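Local coordinates for UPF0311 protein RPA1785 (Rhodopseudomonas palustris, PDB 3C5O), which is of unknown function but folds as a closed antiparallel beta barrel, as a DUF3237 (UPF0311) family member of the allene oxide cyclase-like barrel clan, at residues Ala17-Thr23 against Arg34-Gly40; Pro64-Ile68 against Ile91-Val96; Tyr11-Thr16 against Glu42-Ile48. All blocks are in the same frame, centred on the assembly; numbering follows the deposited sequence.

Contact 1 (Ala17-Thr23 against Arg34-Gly40)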
ATOM      1  N   ALA B  17     -22.641  -4.526   3.995  1.00 51.18           N
ATOM      2  CA  ALA B  17     -21.805  -5.686   4.265  1.00 50.52           C
ATOM      3  C   ALA B  17     -22.132  -6.360   5.607  1.00 52.26           C
ATOM      4  O   ALA B  17     -22.012  -5.727   6.667  1.00 52.41           O
ATOM      5  CB  ALA B  17     -20.334  -5.299   4.203  1.00 48.40           C
ATOM      6  N   ARG B  18     -22.539  -7.631   5.563  1.00 53.90           N
ATOM      7  CA  ARG B  18     -22.715  -8.433   6.787  1.00 55.77           C
ATOM      8  C   ARG B  18     -21.333  -8.782   7.333  1.00 54.07           C
ATOM      9  O   ARG B  18     -20.459  -9.284   6.610  1.00 52.71           O
ATOM     10  CB  ARG B  18     -23.539  -9.717   6.546  1.00 58.00           C
ATOM     11  CG  ARG B  18     -24.837  -9.537   5.760  1.00 61.26           C
ATOM     12  CD  ARG B  18     -25.724 -10.846   5.604  1.00 65.40           C
ATOM     13  NE  ARG B  18     -25.038 -12.165   5.438  1.00 67.80           N
ATOM     14  CZ  ARG B  18     -24.707 -12.990   6.452  1.00 69.54           C
ATOM     15  NH1 ARG B  18     -24.933 -12.653   7.737  1.00 69.11           N
ATOM     16  NH2 ARG B  18     -24.120 -14.159   6.196  1.00 68.90           N
ATOM     17  N   ILE B  19     -21.119  -8.505   8.605  1.00 53.91           N
ATOM     18  CA  ILE B  19     -19.797  -8.697   9.179  1.00 52.57           C
ATOM     19  C   ILE B  19     -19.839  -9.803  10.227  1.00 54.38           C
ATOM     20  O   ILE B  19     -20.870 -10.028  10.853  1.00 55.88           O
ATOM     21  CB  ILE B  19     -19.240  -7.384   9.790  1.00 51.90           C
ATOM     22  CG1 ILE B  19     -20.235  -6.792  10.797  1.00 51.11           C
ATOM     23  CG2 ILE B  19     -18.879  -6.386   8.661  1.00 50.63           C
ATOM     24  CD1 ILE B  19     -19.594  -5.984  11.901  1.00 53.09           C
ATOM     25  N   GLY B  20     -18.714 -10.494  10.395  1.00 53.90           N
ATOM     26  CA  GLY B  20     -18.587 -11.528  11.413  1.00 56.50           C
ATOM     27  C   GLY B  20     -17.971 -11.061  12.721  1.00 57.21           C
ATOM     28  O   GLY B  20     -18.005  -9.882  13.056  1.00 56.54           O
ATOM     29  N   ASP B  21     -17.431 -12.011  13.475  1.00 59.70           N
ATOM     30  CA  ASP B  21     -16.828 -11.752  14.787  1.00 61.00           C
ATOM     31  C   ASP B  21     -15.426 -11.139  14.705  1.00 58.50           C
ATOM     32  O   ASP B  21     -14.633 -11.483  13.833  1.00 56.74           O
ATOM     33  CB  ASP B  21     -16.710 -13.067  15.548  1.00 64.35           C
ATOM     34  CG  ASP B  21     -18.063 -13.638  15.961  1.00 70.45           C
ATOM     35  OD1 ASP B  21     -18.957 -12.846  16.380  1.00 73.46           O
ATOM     36  OD2 ASP B  21     -18.215 -14.888  15.877  1.00 73.79           O
ATOM     37  N   VAL B  22     -15.113 -10.260  15.647  1.00 58.47           N
ATOM     38  CA  VAL B  22     -13.770  -9.707  15.744  1.00 57.25           C
ATOM     39  C   VAL B  22     -12.703 -10.742  16.128  1.00 57.91           C
ATOM     40  O   VAL B  22     -12.847 -11.462  17.120  1.00 60.47           O
ATOM     41  CB  VAL B  22     -13.718  -8.551  16.736  1.00 57.90           C
ATOM     42  CG1 VAL B  22     -12.311  -8.008  16.817  1.00 57.99           C
ATOM     43  CG2 VAL B  22     -14.672  -7.461  16.305  1.00 57.34           C
ATOM     44  N   THR B  23     -11.638 -10.795  15.329  1.00 56.12           N
ATOM     45  CA  THR B  23     -10.380 -11.431  15.729  1.00 56.66           C
ATOM     46  C   THR B  23      -9.382 -10.331  16.025  1.00 55.35           C
ATOM     47  O   THR B  23      -9.177  -9.427  15.218  1.00 53.83           O
ATOM     48  CB  THR B  23      -9.814 -12.271  14.581  1.00 56.51           C
ATOM     49  OG1 THR B  23     -10.683 -13.384  14.344  1.00 59.32           O
ATOM     50  CG2 THR B  23      -8.399 -12.791  14.907  1.00 56.45           C
ATOM     51  N   ARG B  34      -7.046  -5.575  14.487  1.00 55.46           N
ATOM     52  CA  ARG B  34      -8.242  -6.375  14.649  1.00 56.00           C
ATOM     53  C   ARG B  34      -8.783  -6.702  13.256  1.00 53.98           C
ATOM     54  O   ARG B  34      -8.560  -5.939  12.298  1.00 53.09           O
ATOM     55  CB  ARG B  34      -9.262  -5.635  15.519  1.00 57.08           C
ATOM     56  CG  ARG B  34     -10.246  -4.825  14.757  1.00 59.48           C
ATOM     57  CD  ARG B  34     -10.781  -3.656  15.546  1.00 65.31           C
ATOM     58  NE  ARG B  34     -11.827  -3.987  16.509  1.00 68.75           N
ATOM     59  CZ  ARG B  34     -13.088  -3.557  16.426  1.00 69.54           C
ATOM     60  NH1 ARG B  34     -13.491  -2.791  15.405  1.00 66.02           N
ATOM     61  NH2 ARG B  34     -13.953  -3.911  17.371  1.00 70.92           N
ATOM     62  N   ILE B  35      -9.416  -7.863  13.107  1.00 53.48           N
ATOM     63  CA  ILE B  35      -9.896  -8.291  11.791  1.00 51.32           C
ATOM     64  C   ILE B  35     -11.346  -8.754  11.872  1.00 51.27           C
ATOM     65  O   ILE B  35     -11.706  -9.547  12.753  1.00 52.79           O
ATOM     66  CB  ILE B  35      -9.031  -9.391  11.168  1.00 51.40           C
ATOM     67  CG1 ILE B  35      -7.563  -8.983  11.167  1.00 51.58           C
ATOM     68  CG2 ILE B  35      -9.482  -9.648   9.730  1.00 50.33           C
ATOM     69  CD1 ILE B  35      -6.609 -10.127  11.160  1.00 54.36           C
ATOM     70  N   ILE B  36     -12.160  -8.241  10.955  1.00 49.03           N
ATOM     71  CA  ILE B  36     -13.599  -8.473  10.949  1.00 49.05           C
ATOM     72  C   ILE B  36     -14.014  -9.097   9.621  1.00 48.32           C
ATOM     73  O   ILE B  36     -14.011  -8.427   8.599  1.00 46.86           O
ATOM     74  CB  ILE B  36     -14.387  -7.159  11.162  1.00 48.69           C
ATOM     75  CG1 ILE B  36     -13.906  -6.451  12.435  1.00 49.30           C
ATOM     76  CG2 ILE B  36     -15.881  -7.439  11.197  1.00 49.09           C
ATOM     77  CD1 ILE B  36     -14.985  -5.943  13.281  1.00 50.87           C
ATOM     78  N   PRO B  37     -14.377 -10.385   9.633  1.00 49.58           N
ATOM     79  CA  PRO B  37     -14.711 -11.094   8.407  1.00 49.68           C
ATOM     80  C   PRO B  37     -15.973 -10.545   7.743  1.00 49.42           C
ATOM     81  O   PRO B  37     -16.917 -10.176   8.425  1.00 50.18           O
ATOM     82  CB  PRO B  37     -14.957 -12.516   8.897  1.00 51.86           C
ATOM     83  CG  PRO B  37     -14.236 -12.592  10.190  1.00 52.04           C
ATOM     84  CD  PRO B  37     -14.494 -11.269  10.792  1.00 51.60           C
ATOM     85  N   ILE B  38     -15.970 -10.517   6.414  1.00 48.63           N
ATOM     86  CA  ILE B  38     -17.112 -10.112   5.627  1.00 48.23           C
ATOM     87  C   ILE B  38     -17.829 -11.387   5.157  1.00 50.05           C
ATOM     88  O   ILE B  38     -17.219 -12.245   4.501  1.00 50.37           O
ATOM     89  CB  ILE B  38     -16.655  -9.210   4.463  1.00 47.09           C
ATOM     90  CG1 ILE B  38     -16.279  -7.826   5.032  1.00 46.65           C
ATOM     91  CG2 ILE B  38     -17.775  -9.104   3.380  1.00 46.33           C
ATOM     92  CD1 ILE B  38     -15.440  -6.989   4.104  1.00 48.22           C
ATOM     93  N   LEU B  39     -19.108 -11.512   5.527  1.00 50.22           N
ATOM     94  CA  LEU B  39     -19.877 -12.752   5.357  1.00 51.94           C
ATOM     95  C   LEU B  39     -20.801 -12.773   4.148  1.00 52.19           C
ATOM     96  O   LEU B  39     -21.236 -13.836   3.734  1.00 54.29           O
ATOM     97  CB  LEU B  39     -20.698 -13.050   6.621  1.00 53.23           C
ATOM     98  CG  LEU B  39     -19.912 -13.175   7.929  1.00 53.10           C
ATOM     99  CD1 LEU B  39     -20.831 -13.452   9.120  1.00 54.03           C
ATOM    100  CD2 LEU B  39     -18.849 -14.249   7.804  1.00 52.45           C
ATOM    101  N   GLY B  40     -21.074 -11.601   3.593  1.00 50.77           N
ATOM    102  CA  GLY B  40     -22.075 -11.414   2.538  1.00 51.37           C
ATOM    103  C   GLY B  40     -22.584  -9.971   2.567  1.00 50.63           C
ATOM    104  O   GLY B  40     -21.968  -9.093   3.185  1.00 49.30           O
TER

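Contact 2 (Pro64-Ile68 against Ile91-Val96)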
ATOM      1  N   PRO B  64      -4.584   4.628  19.792  1.00 67.08           N
ATOM      2  CA  PRO B  64      -4.807   4.759  21.230  1.00 69.75           C
ATOM      3  C   PRO B  64      -5.919   5.750  21.596  1.00 70.75           C
ATOM      4  O   PRO B  64      -6.470   5.645  22.686  1.00 73.03           O
ATOM      5  CB  PRO B  64      -3.435   5.220  21.778  1.00 72.56           C
ATOM      6  CG  PRO B  64      -2.446   4.906  20.715  1.00 71.07           C
ATOM      7  CD  PRO B  64      -3.230   5.075  19.419  1.00 68.61           C
ATOM      8  N   ASN B  65      -6.260   6.682  20.702  1.00 69.83           N
ATOM      9  CA  ASN B  65      -7.424   7.552  20.923  1.00 70.29           C
ATOM     10  C   ASN B  65      -8.751   6.936  20.438  1.00 68.05           C
ATOM     11  O   ASN B  65      -9.782   7.605  20.442  1.00 68.90           O
ATOM     12  CB  ASN B  65      -7.206   8.934  20.288  1.00 71.24           C
ATOM     13  CG  ASN B  65      -7.217   8.893  18.763  1.00 69.19           C
ATOM     14  OD1 ASN B  65      -7.301   7.829  18.161  1.00 68.50           O
ATOM     15  ND2 ASN B  65      -7.131  10.061  18.137  1.00 71.39           N
ATOM     16  N   GLU B  66      -8.713   5.678  19.988  1.00 65.35           N
ATOM     17  CA  GLU B  66      -9.913   4.914  19.629  1.00 63.17           C
ATOM     18  C   GLU B  66     -10.447   5.171  18.221  1.00 60.27           C
ATOM     19  O   GLU B  66     -11.431   4.558  17.820  1.00 57.80           O
ATOM     20  CB  GLU B  66     -11.023   5.063  20.656  1.00 65.09           C
ATOM     21  CG  GLU B  66     -10.595   4.656  22.071  1.00 73.15           C
ATOM     22  CD  GLU B  66     -11.177   3.320  22.490  1.00 79.50           C
ATOM     23  OE1 GLU B  66     -11.649   3.266  23.647  1.00 87.09           O
ATOM     24  OE2 GLU B  66     -11.193   2.348  21.677  1.00 79.42           O
ATOM     25  N   LEU B  67      -9.801   6.084  17.501  0.50 59.77           N
ATOM     26  CA  LEU B  67      -9.937   6.200  16.059  0.50 58.21           C
ATOM     27  C   LEU B  67      -9.724   4.810  15.459  0.50 56.34           C
ATOM     28  O   LEU B  67      -8.822   4.083  15.877  0.50 56.61           O
ATOM     29  CB  LEU B  67      -8.868   7.169  15.541  0.50 58.93           C
ATOM     30  CG  LEU B  67      -8.748   7.761  14.119  0.50 57.22           C
ATOM     31  CD1 LEU B  67      -8.705   6.726  13.015  0.50 50.12           C
ATOM     32  CD2 LEU B  67      -9.781   8.824  13.877  0.50 55.46           C
ATOM     33  N   ILE B  68     -10.573   4.428  14.511  1.00 55.42           N
ATOM     34  CA  ILE B  68     -10.386   3.172  13.791  1.00 53.78           C
ATOM     35  C   ILE B  68     -10.056   3.443  12.337  1.00 52.71           C
ATOM     36  O   ILE B  68     -10.795   4.146  11.661  1.00 51.99           O
ATOM     37  CB  ILE B  68     -11.612   2.271  13.886  1.00 53.29           C
ATOM     38  CG1 ILE B  68     -11.908   1.960  15.359  1.00 55.84           C
ATOM     39  CG2 ILE B  68     -11.364   0.975  13.127  1.00 51.69           C
ATOM     40  CD1 ILE B  68     -13.164   1.128  15.566  1.00 57.48           C
ATOM     41  N   ILE B  91     -11.883   5.896   7.887  1.00 49.10           N
ATOM     42  CA  ILE B  91     -11.798   6.083   9.319  1.00 50.22           C
ATOM     43  C   ILE B  91     -13.166   6.085   9.981  1.00 50.41           C
ATOM     44  O   ILE B  91     -14.172   6.434   9.382  1.00 49.33           O
ATOM     45  CB  ILE B  91     -10.960   7.355   9.726  1.00 52.44           C
ATOM     46  CG1 ILE B  91     -11.514   8.634   9.148  1.00 53.18           C
ATOM     47  CG2 ILE B  91      -9.495   7.253   9.269  1.00 53.18           C
ATOM     48  CD1 ILE B  91     -10.882   9.855   9.768  1.00 55.97           C
ATOM     49  N   ARG B  92     -13.188   5.626  11.223  1.00 51.74           N
ATOM     50  CA  ARG B  92     -14.335   5.824  12.070  1.00 52.83           C
ATOM     51  C   ARG B  92     -13.864   6.434  13.382  1.00 55.00           C
ATOM     52  O   ARG B  92     -12.927   5.941  14.020  1.00 55.17           O
ATOM     53  CB  ARG B  92     -15.067   4.519  12.295  1.00 52.01           C
ATOM     54  CG  ARG B  92     -16.234   4.686  13.232  1.00 54.03           C
ATOM     55  CD  ARG B  92     -17.169   3.536  13.085  1.00 55.49           C
ATOM     56  NE  ARG B  92     -16.646   2.339  13.728  1.00 55.57           N
ATOM     57  CZ  ARG B  92     -16.410   1.184  13.117  1.00 53.42           C
ATOM     58  NH1 ARG B  92     -16.634   1.031  11.815  1.00 51.60           N
ATOM     59  NH2 ARG B  92     -15.957   0.168  13.828  1.00 53.12           N
ATOM     60  N   PHE B  93     -14.522   7.522  13.773  1.00 57.03           N
ATOM     61  CA  PHE B  93     -14.177   8.275  14.972  1.00 59.65           C
ATOM     62  C   PHE B  93     -15.480   8.828  15.566  1.00 61.79           C
ATOM     63  O   PHE B  93     -16.557   8.611  15.011  1.00 61.37           O
ATOM     64  CB  PHE B  93     -13.179   9.394  14.620  1.00 60.27           C
ATOM     65  CG  PHE B  93     -12.410   9.957  15.814  1.00 62.96           C
ATOM     66  CD1 PHE B  93     -12.098  11.316  15.872  1.00 63.83           C
ATOM     67  CD2 PHE B  93     -11.979   9.128  16.858  1.00 61.82           C
ATOM     68  CE1 PHE B  93     -11.388  11.840  16.946  1.00 67.62           C
ATOM     69  CE2 PHE B  93     -11.264   9.650  17.953  1.00 64.62           C
ATOM     70  CZ  PHE B  93     -10.964  11.008  17.992  1.00 67.76           C
ATOM     71  N   GLY B  94     -15.377   9.512  16.691  1.00 65.04           N
ATOM     72  CA  GLY B  94     -16.526  10.063  17.402  1.00 68.89           C
ATOM     73  C   GLY B  94     -16.202  10.218  18.890  1.00 72.02           C
ATOM     74  O   GLY B  94     -15.080   9.943  19.307  1.00 72.58           O
ATOM     75  N   PRO B  95     -17.171  10.676  19.701  1.00 74.91           N
ATOM     76  CA  PRO B  95     -17.010  10.656  21.180  1.00 77.95           C
ATOM     77  C   PRO B  95     -16.629   9.261  21.707  1.00 77.31           C
ATOM     78  O   PRO B  95     -17.224   8.272  21.274  1.00 76.18           O
ATOM     79  CB  PRO B  95     -18.399  11.039  21.685  1.00 79.58           C
ATOM     80  CG  PRO B  95     -19.005  11.839  20.578  1.00 79.74           C
ATOM     81  CD  PRO B  95     -18.462  11.254  19.289  1.00 75.52           C
ATOM     82  N   VAL B  96     -15.648   9.174  22.613  1.00 79.22           N
ATOM     83  CA  VAL B  96     -15.170   7.871  23.097  1.00 78.87           C
ATOM     84  C   VAL B  96     -16.237   6.952  23.702  1.00 79.76           C
ATOM     85  O   VAL B  96     -16.197   5.748  23.463  1.00 78.00           O
ATOM     86  CB  VAL B  96     -13.960   7.969  24.071  1.00 81.11           C
ATOM     87  CG1 VAL B  96     -12.664   8.048  23.295  1.00 80.35           C
ATOM     88  CG2 VAL B  96     -14.104   9.135  25.073  1.00 85.78           C
TER
HETATM   89  O   HOH W   1     -13.538   4.388  16.139  1.00 61.82           O

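Contact 3 (Tyr11-Thr16 against Glu42-Ile48)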
ATOM      1  N   TYR B  11     -24.856  10.815  -5.010  1.00 62.63           N
ATOM      2  CA  TYR B  11     -25.082   9.494  -4.447  1.00 60.15           C
ATOM      3  C   TYR B  11     -25.336   8.515  -5.566  1.00 59.88           C
ATOM      4  O   TYR B  11     -26.150   8.788  -6.454  1.00 62.81           O
ATOM      5  CB  TYR B  11     -26.275   9.507  -3.487  1.00 61.47           C
ATOM      6  CG  TYR B  11     -26.758   8.118  -3.139  1.00 59.19           C
ATOM      7  CD1 TYR B  11     -26.076   7.346  -2.208  1.00 54.66           C
ATOM      8  CD2 TYR B  11     -27.888   7.579  -3.761  1.00 60.19           C
ATOM      9  CE1 TYR B  11     -26.494   6.065  -1.890  1.00 54.87           C
ATOM     10  CE2 TYR B  11     -28.315   6.294  -3.466  1.00 60.22           C
ATOM     11  CZ  TYR B  11     -27.610   5.543  -2.526  1.00 58.24           C
ATOM     12  OH  TYR B  11     -28.036   4.272  -2.216  1.00 58.89           O
ATOM     13  N   VAL B  12     -24.638   7.382  -5.553  1.00 57.11           N
ATOM     14  CA  VAL B  12     -24.830   6.390  -6.604  1.00 56.10           C
ATOM     15  C   VAL B  12     -25.392   5.056  -6.096  1.00 54.99           C
ATOM     16  O   VAL B  12     -26.282   4.497  -6.713  1.00 56.13           O
ATOM     17  CB  VAL B  12     -23.551   6.158  -7.488  1.00 55.54           C
ATOM     18  CG1 VAL B  12     -23.319   7.332  -8.413  1.00 56.97           C
ATOM     19  CG2 VAL B  12     -22.314   5.895  -6.625  1.00 50.82           C
ATOM     20  N   PHE B  13     -24.873   4.519  -5.000  1.00 52.67           N
ATOM     21  CA  PHE B  13     -25.421   3.246  -4.515  1.00 52.11           C
ATOM     22  C   PHE B  13     -25.025   2.966  -3.103  1.00 51.15           C
ATOM     23  O   PHE B  13     -24.129   3.620  -2.572  1.00 50.06           O
ATOM     24  CB  PHE B  13     -25.049   2.051  -5.441  1.00 51.63           C
ATOM     25  CG  PHE B  13     -23.572   1.917  -5.732  1.00 49.10           C
ATOM     26  CD1 PHE B  13     -23.041   2.409  -6.924  1.00 50.23           C
ATOM     27  CD2 PHE B  13     -22.722   1.276  -4.833  1.00 47.70           C
ATOM     28  CE1 PHE B  13     -21.700   2.291  -7.195  1.00 49.38           C
ATOM     29  CE2 PHE B  13     -21.361   1.146  -5.106  1.00 46.32           C
ATOM     30  CZ  PHE B  13     -20.852   1.654  -6.291  1.00 47.10           C
ATOM     31  N   THR B  14     -25.694   1.987  -2.501  1.00 51.97           N
ATOM     32  CA  THR B  14     -25.400   1.555  -1.137  1.00 51.33           C
ATOM     33  C   THR B  14     -24.878   0.106  -1.104  1.00 50.82           C
ATOM     34  O   THR B  14     -25.440  -0.785  -1.764  1.00 50.44           O
ATOM     35  CB  THR B  14     -26.621   1.743  -0.231  1.00 53.54           C
ATOM     36  OG1 THR B  14     -26.996   3.126  -0.243  1.00 55.11           O
ATOM     37  CG2 THR B  14     -26.313   1.343   1.207  1.00 50.91           C
ATOM     38  N   ILE B  15     -23.759  -0.087  -0.391  1.00 49.13           N
ATOM     39  CA  ILE B  15     -23.203  -1.416  -0.071  1.00 48.89           C
ATOM     40  C   ILE B  15     -23.527  -1.748   1.380  1.00 49.80           C
ATOM     41  O   ILE B  15     -23.168  -0.989   2.298  1.00 49.35           O
ATOM     42  CB  ILE B  15     -21.646  -1.473  -0.199  1.00 47.65           C
ATOM     43  CG1 ILE B  15     -21.190  -1.127  -1.626  1.00 48.11           C
ATOM     44  CG2 ILE B  15     -21.116  -2.853   0.211  1.00 46.34           C
ATOM     45  CD1 ILE B  15     -19.663  -1.006  -1.757  1.00 44.65           C
ATOM     46  N   THR B  16     -24.217  -2.863   1.582  1.00 50.98           N
ATOM     47  CA  THR B  16     -24.505  -3.362   2.906  1.00 52.70           C
ATOM     48  C   THR B  16     -23.638  -4.600   3.118  1.00 52.36           C
ATOM     49  O   THR B  16     -23.854  -5.611   2.469  1.00 53.92           O
ATOM     50  CB  THR B  16     -25.995  -3.732   3.037  1.00 54.96           C
ATOM     51  OG1 THR B  16     -26.797  -2.569   2.815  1.00 57.90           O
ATOM     52  CG2 THR B  16     -26.316  -4.286   4.413  1.00 55.83           C
ATOM     53  N   GLU B  42     -25.247  -6.918   0.173  1.00 54.84           N
ATOM     54  CA  GLU B  42     -26.001  -6.540  -1.014  1.00 57.32           C
ATOM     55  C   GLU B  42     -25.480  -5.212  -1.500  1.00 55.36           C
ATOM     56  O   GLU B  42     -25.015  -4.396  -0.710  1.00 54.17           O
ATOM     57  CB  GLU B  42     -27.480  -6.363  -0.666  1.00 60.90           C
ATOM     58  CG  GLU B  42     -28.125  -7.545   0.039  1.00 68.86           C
ATOM     59  CD  GLU B  42     -29.159  -8.252  -0.856  1.00 80.55           C
ATOM     60  OE1 GLU B  42     -30.084  -7.570  -1.399  1.00 86.04           O
ATOM     61  OE2 GLU B  42     -29.058  -9.498  -1.019  1.00 84.39           O
ATOM     62  N   VAL B  43     -25.574  -4.992  -2.799  1.00 55.44           N
ATOM     63  CA  VAL B  43     -25.272  -3.699  -3.385  1.00 54.48           C
ATOM     64  C   VAL B  43     -26.494  -3.204  -4.133  1.00 57.81           C
ATOM     65  O   VAL B  43     -27.108  -3.952  -4.901  1.00 59.45           O
ATOM     66  CB  VAL B  43     -24.076  -3.793  -4.330  1.00 52.99           C
ATOM     67  CG1 VAL B  43     -23.830  -2.482  -5.016  1.00 49.97           C
ATOM     68  CG2 VAL B  43     -22.838  -4.218  -3.535  1.00 50.20           C
ATOM     69  N   LYS B  44     -26.884  -1.956  -3.890  1.00 58.90           N
ATOM     70  CA  LYS B  44     -28.083  -1.438  -4.538  1.00 62.25           C
ATOM     71  C   LYS B  44     -28.074   0.068  -4.763  1.00 62.58           C
ATOM     72  O   LYS B  44     -27.702   0.867  -3.895  1.00 60.61           O
ATOM     73  CB  LYS B  44     -29.360  -1.872  -3.803  1.00 63.88           C
ATOM     74  CG  LYS B  44     -30.574  -1.876  -4.722  1.00 68.70           C
ATOM     75  CD  LYS B  44     -31.867  -2.244  -4.011  1.00 72.03           C
ATOM     76  CE  LYS B  44     -33.078  -1.847  -4.863  1.00 79.22           C
ATOM     77  NZ  LYS B  44     -34.379  -2.256  -4.259  1.00 84.07           N
ATOM     78  N   GLY B  45     -28.492   0.418  -5.968  1.00 64.69           N
ATOM     79  CA  GLY B  45     -28.643   1.787  -6.426  1.00 67.42           C
ATOM     80  C   GLY B  45     -29.383   1.693  -7.739  1.00 70.78           C
ATOM     81  O   GLY B  45     -29.917   0.630  -8.061  1.00 71.48           O
ATOM     82  N   GLU B  46     -29.433   2.796  -8.488  1.00 73.45           N
ATOM     83  CA  GLU B  46     -30.027   2.800  -9.839  1.00 76.68           C
ATOM     84  C   GLU B  46     -29.064   2.136 -10.800  1.00 74.95           C
ATOM     85  O   GLU B  46     -27.908   2.544 -10.912  1.00 73.31           O
ATOM     86  CB  GLU B  46     -30.275   4.219 -10.349  1.00 79.23           C
ATOM     87  CG  GLU B  46     -31.324   5.015  -9.625  1.00 84.99           C
ATOM     88  CD  GLU B  46     -31.852   6.154 -10.487  1.00 93.39           C
ATOM     89  OE1 GLU B  46     -31.474   6.219 -11.688  1.00 95.36           O
ATOM     90  OE2 GLU B  46     -32.651   6.975  -9.967  1.00 97.45           O
ATOM     91  N   GLY B  47     -29.533   1.117 -11.506  1.00 76.04           N
ATOM     92  CA  GLY B  47     -28.679   0.434 -12.486  1.00 74.63           C
ATOM     93  C   GLY B  47     -27.482  -0.272 -11.881  1.00 70.88           C
ATOM     94  O   GLY B  47     -26.442  -0.447 -12.535  1.00 70.49           O
ATOM     95  N   ILE B  48     -27.619  -0.661 -10.619  1.00 68.49           N
ATOM     96  CA  ILE B  48     -26.662  -1.584 -10.004  1.00 64.92           C
ATOM     97  C   ILE B  48     -27.338  -2.385  -8.903  1.00 64.33           C
ATOM     98  O   ILE B  48     -27.955  -1.821  -8.008  1.00 64.56           O
ATOM     99  CB  ILE B  48     -25.363  -0.877  -9.543  1.00 62.69           C
ATOM    100  CG1 ILE B  48     -24.328  -1.899  -9.060  1.00 60.21           C
ATOM    101  CG2 ILE B  48     -25.673   0.239  -8.555  1.00 61.17           C
ATOM    102  CD1 ILE B  48     -22.918  -1.348  -8.988  1.00 58.30           C
TER
HETATM  103  O   HOH W   2     -30.053   1.548  -2.182  1.00 65.51           O
HETATM  104  O   HOH W   3     -29.049   5.024  -6.869  1.00 55.58           O
HETATM  105  O   HOH W   4     -26.228   3.965  -9.337  1.00 59.86           O
HETATM  106  O   HOH W   5     -27.148  -1.987   0.120  1.00 52.34           O

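Contact 1 (Ala17-Thr23 against Arg34-Gly40)
L39 N gives the straightest of the bonds at the R18 end, 2.8 Å to R18 O with 177° at the hydrogen, and G20 N follows with 2.7 Å to P37 O. These belong to the first beta hairpin of the barrel, strands 9-27 and 32-45. Beyond G20 the pairing lapses and resumes one residue out of step at T23, where T23 N bonds I35 O and I35 N returns 2.6 Å to T23 O. In the gap D21 O lies 3.1 Å from P37 CD; P37, its nitrogen closed into the ring, has no N-H to offer there.

The side chains follow the same split. The R18 guanidinium turns one face to L39 CB, while L39 CD1 lies against G20 CA. The CG2 branch of I36 fits against I19 CB at 3.6 Å. R34 sends NH1 to Q60 on strand 48-62, and F55 of the second subunit packs on T23, I35 and P37. I36 reaches V22 with its other branch: CG1 stands anti to the carbonyl carbon (chi1 -54°), bringing CD1 to 3.4 Å from V22 CG2, a tighter fit than normal carbon contact.

Contact 2 (Pro64-Ile68 against Ile91-Val96)
The loop joining strands 48-62 and 68-78 is built round an Asx turn here, and it passes into an antiparallel ladder with the end of strand 83-93. Where the ladder starts, I68 and R92 form a hydrogen-bonded pair: I68 N to R92 O is 2.8 Å and R92 N to I68 O is likewise 2.8 Å. A water sits 2.7 Å from both E66 O and R92 O and bridges them, though it has more acceptors near it than protons to give.

The Asx turn is closed by L67 N, which donates to N65 OD1 from above the plane of the N65 side-chain amide. F93 lies beside this turn. Backbone N65 O lies at the ring edge, in its plane, 3.5 Å from F93 CE2; the side-chain amide of N65, its ND2 4.0 Å from F93 CZ, is turned 29° from the ring. L67 crosses F93 at about a right angle: in one of the two conformers modelled for L67, CD2 comes to 3.5 Å from F93 CG and CD1 reaches I91 CG2. On the face carrying I68 and R92 the two side chains run side by side, I68 CD1 3.4 Å from R92 NH2.

Helix 96-103 lies next to all this: E66 forms salt bridges with R100 and K103, and L99 packs on E66 and F93. Q133 of the third subunit touches N65, I91 and F93. F115, a cation-pi partner, probably stabilises the R92 charge, and I68 CD1 adds an apolar neighbour to the guanidinium.

Contact 3 (Tyr11-Thr16 against Glu42-Ile48)
F13 meets the other strand from its first side-chain carbon: CB lies 3.3 Å from K44 O and 3.7 Å from I48 CG2. CG is set between the backbone N and the carbonyl carbon (chi1 53°), which lays the ring beside I48. I48 CG2 therefore also approaches CG and CD1. On the other ortho carbon, CD2 meets V43 CG1 at 3.9 Å. Toward the tip, I48 CD1 stands over one face, offset toward the rim, 4.3 Å from F13 CZ. W130, L131 and V151 pack on F13 from elsewhere in the chain.

Strands 9-27 and 32-45 run antiparallel here, with V12 and F13 forming a classic beta bulge opposite V151 on strand 146-154. T14 and K44 are a hydrogen-bonded pair, T14 N to K44 O 2.7 Å, and T16 with E42 is the next one, its T16 N bond nearly straight at 175°. Between them I15 and V43 lie side by side, I15 CG1 4.0 Å from V43 CG2, on the F13 face.

At the bulge, water takes over from direct bonds between the strands. A type II turn runs from G45 to I48, and V12 O receives a hydrogen from each of two waters: one accepts from E46 N, and the other, 2.7 Å from V12 O, also donates to E46 O.

Overall arrangement
From the N terminus, strand 9-27 first supplies Y11-T16 to contact 3 and then, directly onward, A17-T23 to contact 1. The chain turns back into strand 32-45, closing contact 1 at R34-G40 and then contact 3 at E42-I48, so contact 1 is nested within the loop of contact 3 and together they zip up one hairpin. Strand 48-62 follows, and P64-I68 opens contact 2, which closes at I91-V96, where strand 83-93 ends, after strand 68-78. Contacts 2 and 3 lie on opposite sides of the chain's centre, about 27 Å between centres. Contacts 1 and 2 meet, R34 NH1 packing 3.9 Å from I68 CD1, between strands of the same closed barrel.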